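Local coordinates for protein putative peptidase (Bacteroides fragilis, PDB 5DYN) that probably acts as a clostripain-family (C11) cysteine protease that activates the B. fragilis toxin by cleavage, this chain being an N-terminal piece of it, at residues V18-I23 against G112-S117. Sequence-based numbering, arbitrary orientation.
Sequences VLVYMI and GMVFWS
Met22 lies over one face of the Trp116 indole, while the carbonyl oxygen of Ile23 sits at the ring's edge, near its plane. Met22 SD is 4.4 Å from the centroid of the five-membered ring and 12° off its normal, a Met-aromatic contact. With CG anti to the backbone N (chi1 -162°), the Trp116 side chain crosses Met22 obliquely; Met22 CG comes within 3.7 Å of Trp116 CB. Trp116 NE1 is hydrogen-bonded to Asp35. The Tyr21 ring has Ile23 CG1 at its edge, in plane, and meets the ring of Tyr56; Tyr21 OH is hydrogen-bonded to Ser89 O. The Phe115 ring stacks on Phe30 of a neighbouring chain.

On the same face as Met22 and Trp116, Val20 and Val114 stand side by side, with Val20 CG2 3.8 Å from Val114 CB. Helix 29-43 covers this face. Leu19, Met113, Tyr21 and Phe115 point to the other face, where helix 92-105 packs on the first three.

The backbones run parallel. Val114 N bonds to Leu19 O at 2.9 Å. Leu19 N to Gly112 O, Tyr21 N to Val114 O and Trp116 N to Tyr21 O extend the ladder. The Ile23 N bond to Trp116 O is weak, its N-H...O angle 127°. Beyond it, Ser117 OG donates to Ile23 O at 2.7 Å, in the carbonyl plane on a lone pair.

Strand 110-116 also pairs with a parallel strand of the neighbouring chain, continuing the sheet. With helices on both faces, this parallel part of a mixed sheet makes an alpha/beta/alpha sandwich, consistent with the caspase-like fold of clan CD peptidases.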
ATOM      1  N   VAL A  18     -11.094 -11.757  -6.218  1.00 47.54           N
ATOM      2  CA  VAL A  18     -10.366 -10.835  -5.354  1.00 38.08           C
ATOM      3  C   VAL A  18     -10.378 -11.324  -3.910  1.00 36.37           C
ATOM      4  O   VAL A  18     -11.436 -11.553  -3.329  1.00 37.31           O
ATOM      5  CB  VAL A  18     -10.960  -9.413  -5.412  1.00 38.78           C
ATOM      6  CG1 VAL A  18     -10.221  -8.488  -4.451  1.00 34.28           C
ATOM      7  CG2 VAL A  18     -10.909  -8.869  -6.833  1.00 35.69           C
ATOM      8  N   LEU A  19      -9.190 -11.491  -3.338  1.00 37.32           N
ATOM      9  CA  LEU A  19      -9.062 -11.860  -1.934  1.00 34.31           C
ATOM     10  C   LEU A  19      -8.737 -10.631  -1.096  1.00 42.90           C
ATOM     11  O   LEU A  19      -7.745  -9.945  -1.349  1.00 44.22           O
ATOM     12  CB  LEU A  19      -7.981 -12.927  -1.752  1.00 38.83           C
ATOM     13  CG  LEU A  19      -7.527 -13.240  -0.324  1.00 36.90           C
ATOM     14  CD1 LEU A  19      -8.681 -13.757   0.519  1.00 38.85           C
ATOM     15  CD2 LEU A  19      -6.384 -14.241  -0.337  1.00 32.12           C
ATOM     16  N   VAL A  20      -9.580 -10.347  -0.107  1.00 37.81           N
ATOM     17  CA  VAL A  20      -9.312  -9.254   0.820  1.00 32.31           C
ATOM     18  C   VAL A  20      -8.731  -9.816   2.112  1.00 37.17           C
ATOM     19  O   VAL A  20      -9.411 -10.521   2.857  1.00 37.70           O
ATOM     20  CB  VAL A  20     -10.577  -8.434   1.121  1.00 34.01           C
ATOM     21  CG1 VAL A  20     -10.267  -7.330   2.119  1.00 31.09           C
ATOM     22  CG2 VAL A  20     -11.137  -7.842  -0.163  1.00 32.81           C
ATOM     23  N   TYR A  21      -7.461  -9.510   2.360  1.00 36.20           N
ATOM     24  CA  TYR A  21      -6.737 -10.069   3.495  1.00 35.82           C
ATOM     25  C   TYR A  21      -6.708  -9.084   4.660  1.00 30.01           C
ATOM     26  O   TYR A  21      -5.986  -8.090   4.625  1.00 31.61           O
ATOM     27  CB  TYR A  21      -5.310 -10.446   3.080  1.00 32.52           C
ATOM     28  CG  TYR A  21      -4.640 -11.445   3.997  1.00 33.11           C
ATOM     29  CD1 TYR A  21      -4.053 -11.040   5.190  1.00 35.88           C
ATOM     30  CD2 TYR A  21      -4.591 -12.793   3.669  1.00 32.89           C
ATOM     31  CE1 TYR A  21      -3.443 -11.951   6.031  1.00 36.74           C
ATOM     32  CE2 TYR A  21      -3.981 -13.712   4.505  1.00 33.05           C
ATOM     33  CZ  TYR A  21      -3.406 -13.283   5.684  1.00 31.31           C
ATOM     34  OH  TYR A  21      -2.794 -14.189   6.520  1.00 31.83           O
ATOM     35  N   MET A  22      -7.486  -9.370   5.697  1.00 32.03           N
ATOM     36  CA  MET A  22      -7.618  -8.446   6.816  1.00 36.99           C
ATOM     37  C   MET A  22      -6.882  -8.907   8.070  1.00 37.72           C
ATOM     38  O   MET A  22      -7.369  -9.760   8.815  1.00 34.47           O
ATOM     39  CB  MET A  22      -9.091  -8.225   7.150  1.00 32.28           C
ATOM     40  CG  MET A  22      -9.946  -7.885   5.953  1.00 36.31           C
ATOM     41  SD  MET A  22     -11.574  -7.307   6.453  1.00 39.78           S
ATOM     42  CE  MET A  22     -12.475  -7.607   4.950  1.00 45.35           C
ATOM     43  N   ILE A  23      -5.706  -8.336   8.295  1.00 37.62           N
ATOM     44  CA  ILE A  23      -5.003  -8.525   9.553  1.00 34.27           C
ATOM     45  C   ILE A  23      -5.558  -7.507  10.543  1.00 35.44           C
ATOM     46  O   ILE A  23      -5.019  -6.410  10.696  1.00 37.86           O
ATOM     47  CB  ILE A  23      -3.482  -8.361   9.385  1.00 28.48           C
ATOM     48  CG1 ILE A  23      -2.983  -9.252   8.245  1.00 28.44           C
ATOM     49  CG2 ILE A  23      -2.760  -8.680  10.686  1.00 28.86           C
ATOM     50  CD1 ILE A  23      -1.521  -9.057   7.903  1.00 25.36           C
ATOM     51  N   GLY A 112      -6.989 -10.165  -8.111  1.00 41.86           N
ATOM     52  CA  GLY A 112      -6.589  -8.992  -7.364  1.00 37.29           C
ATOM     53  C   GLY A 112      -6.497  -9.348  -5.896  1.00 42.99           C
ATOM     54  O   GLY A 112      -7.107 -10.325  -5.452  1.00 38.13           O
ATOM     55  N   MET A 113      -5.727  -8.577  -5.138  1.00 38.37           N
ATOM     56  CA  MET A 113      -5.665  -8.801  -3.702  1.00 40.27           C
ATOM     57  C   MET A 113      -5.660  -7.483  -2.941  1.00 40.62           C
ATOM     58  O   MET A 113      -4.997  -6.519  -3.338  1.00 33.96           O
ATOM     59  CB  MET A 113      -4.437  -9.636  -3.327  1.00 37.96           C
ATOM     60  CG  MET A 113      -4.562 -10.300  -1.959  1.00 41.44           C
ATOM     61  SD  MET A 113      -3.187 -11.378  -1.516  1.00 39.97           S
ATOM     62  CE  MET A 113      -3.062 -12.381  -2.987  1.00 49.88           C
ATOM     63  N   VAL A 114      -6.419  -7.455  -1.849  1.00 35.34           N
ATOM     64  CA  VAL A 114      -6.503  -6.293  -0.977  1.00 27.20           C
ATOM     65  C   VAL A 114      -5.799  -6.581   0.341  1.00 33.37           C
ATOM     66  O   VAL A 114      -5.979  -7.645   0.937  1.00 35.29           O
ATOM     67  CB  VAL A 114      -7.968  -5.898  -0.704  1.00 35.13           C
ATOM     68  CG1 VAL A 114      -8.040  -4.692   0.222  1.00 30.83           C
ATOM     69  CG2 VAL A 114      -8.686  -5.619  -2.009  1.00 31.04           C
ATOM     70  N   PHE A 115      -4.993  -5.631   0.794  1.00 35.85           N
ATOM     71  CA  PHE A 115      -4.243  -5.801   2.029  1.00 35.12           C
ATOM     72  C   PHE A 115      -4.735  -4.825   3.090  1.00 35.43           C
ATOM     73  O   PHE A 115      -4.543  -3.613   2.981  1.00 34.38           O
ATOM     74  CB  PHE A 115      -2.752  -5.626   1.758  1.00 34.94           C
ATOM     75  CG  PHE A 115      -2.193  -6.653   0.816  1.00 30.33           C
ATOM     76  CD1 PHE A 115      -2.251  -6.459  -0.557  1.00 31.12           C
ATOM     77  CD2 PHE A 115      -1.631  -7.822   1.300  1.00 28.29           C
ATOM     78  CE1 PHE A 115      -1.744  -7.408  -1.429  1.00 34.25           C
ATOM     79  CE2 PHE A 115      -1.121  -8.774   0.433  1.00 30.55           C
ATOM     80  CZ  PHE A 115      -1.178  -8.565  -0.931  1.00 31.17           C
ATOM     81  N   TRP A 116      -5.369  -5.381   4.119  1.00 32.19           N
ATOM     82  CA  TRP A 116      -6.127  -4.618   5.105  1.00 29.52           C
ATOM     83  C   TRP A 116      -5.515  -4.757   6.494  1.00 30.19           C
ATOM     84  O   TRP A 116      -5.723  -5.775   7.162  1.00 32.05           O
ATOM     85  CB  TRP A 116      -7.582  -5.105   5.118  1.00 33.06           C
ATOM     86  CG  TRP A 116      -8.594  -4.176   5.742  1.00 39.41           C
ATOM     87  CD1 TRP A 116      -9.517  -3.410   5.084  1.00 32.79           C
ATOM     88  CD2 TRP A 116      -8.809  -3.942   7.143  1.00 35.37           C
ATOM     89  NE1 TRP A 116     -10.283  -2.712   5.984  1.00 34.17           N
ATOM     90  CE2 TRP A 116      -9.868  -3.017   7.254  1.00 32.81           C
ATOM     91  CE3 TRP A 116      -8.207  -4.420   8.313  1.00 25.46           C
ATOM     92  CZ2 TRP A 116     -10.334  -2.558   8.486  1.00 31.83           C
ATOM     93  CZ3 TRP A 116      -8.669  -3.963   9.534  1.00 32.82           C
ATOM     94  CH2 TRP A 116      -9.724  -3.042   9.610  1.00 30.75           C
ATOM     95  N   SER A 117      -4.767  -3.740   6.923  1.00 22.54           N
ATOM     96  CA  SER A 117      -4.159  -3.727   8.257  1.00 29.17           C
ATOM     97  C   SER A 117      -3.437  -2.412   8.538  1.00 28.73           C
ATOM     98  O   SER A 117      -3.635  -1.421   7.839  1.00 29.65           O
ATOM     99  CB  SER A 117      -3.173  -4.888   8.414  1.00 28.53           C
ATOM    100  OG  SER A 117      -2.862  -5.108   9.775  1.00 29.92           O
TER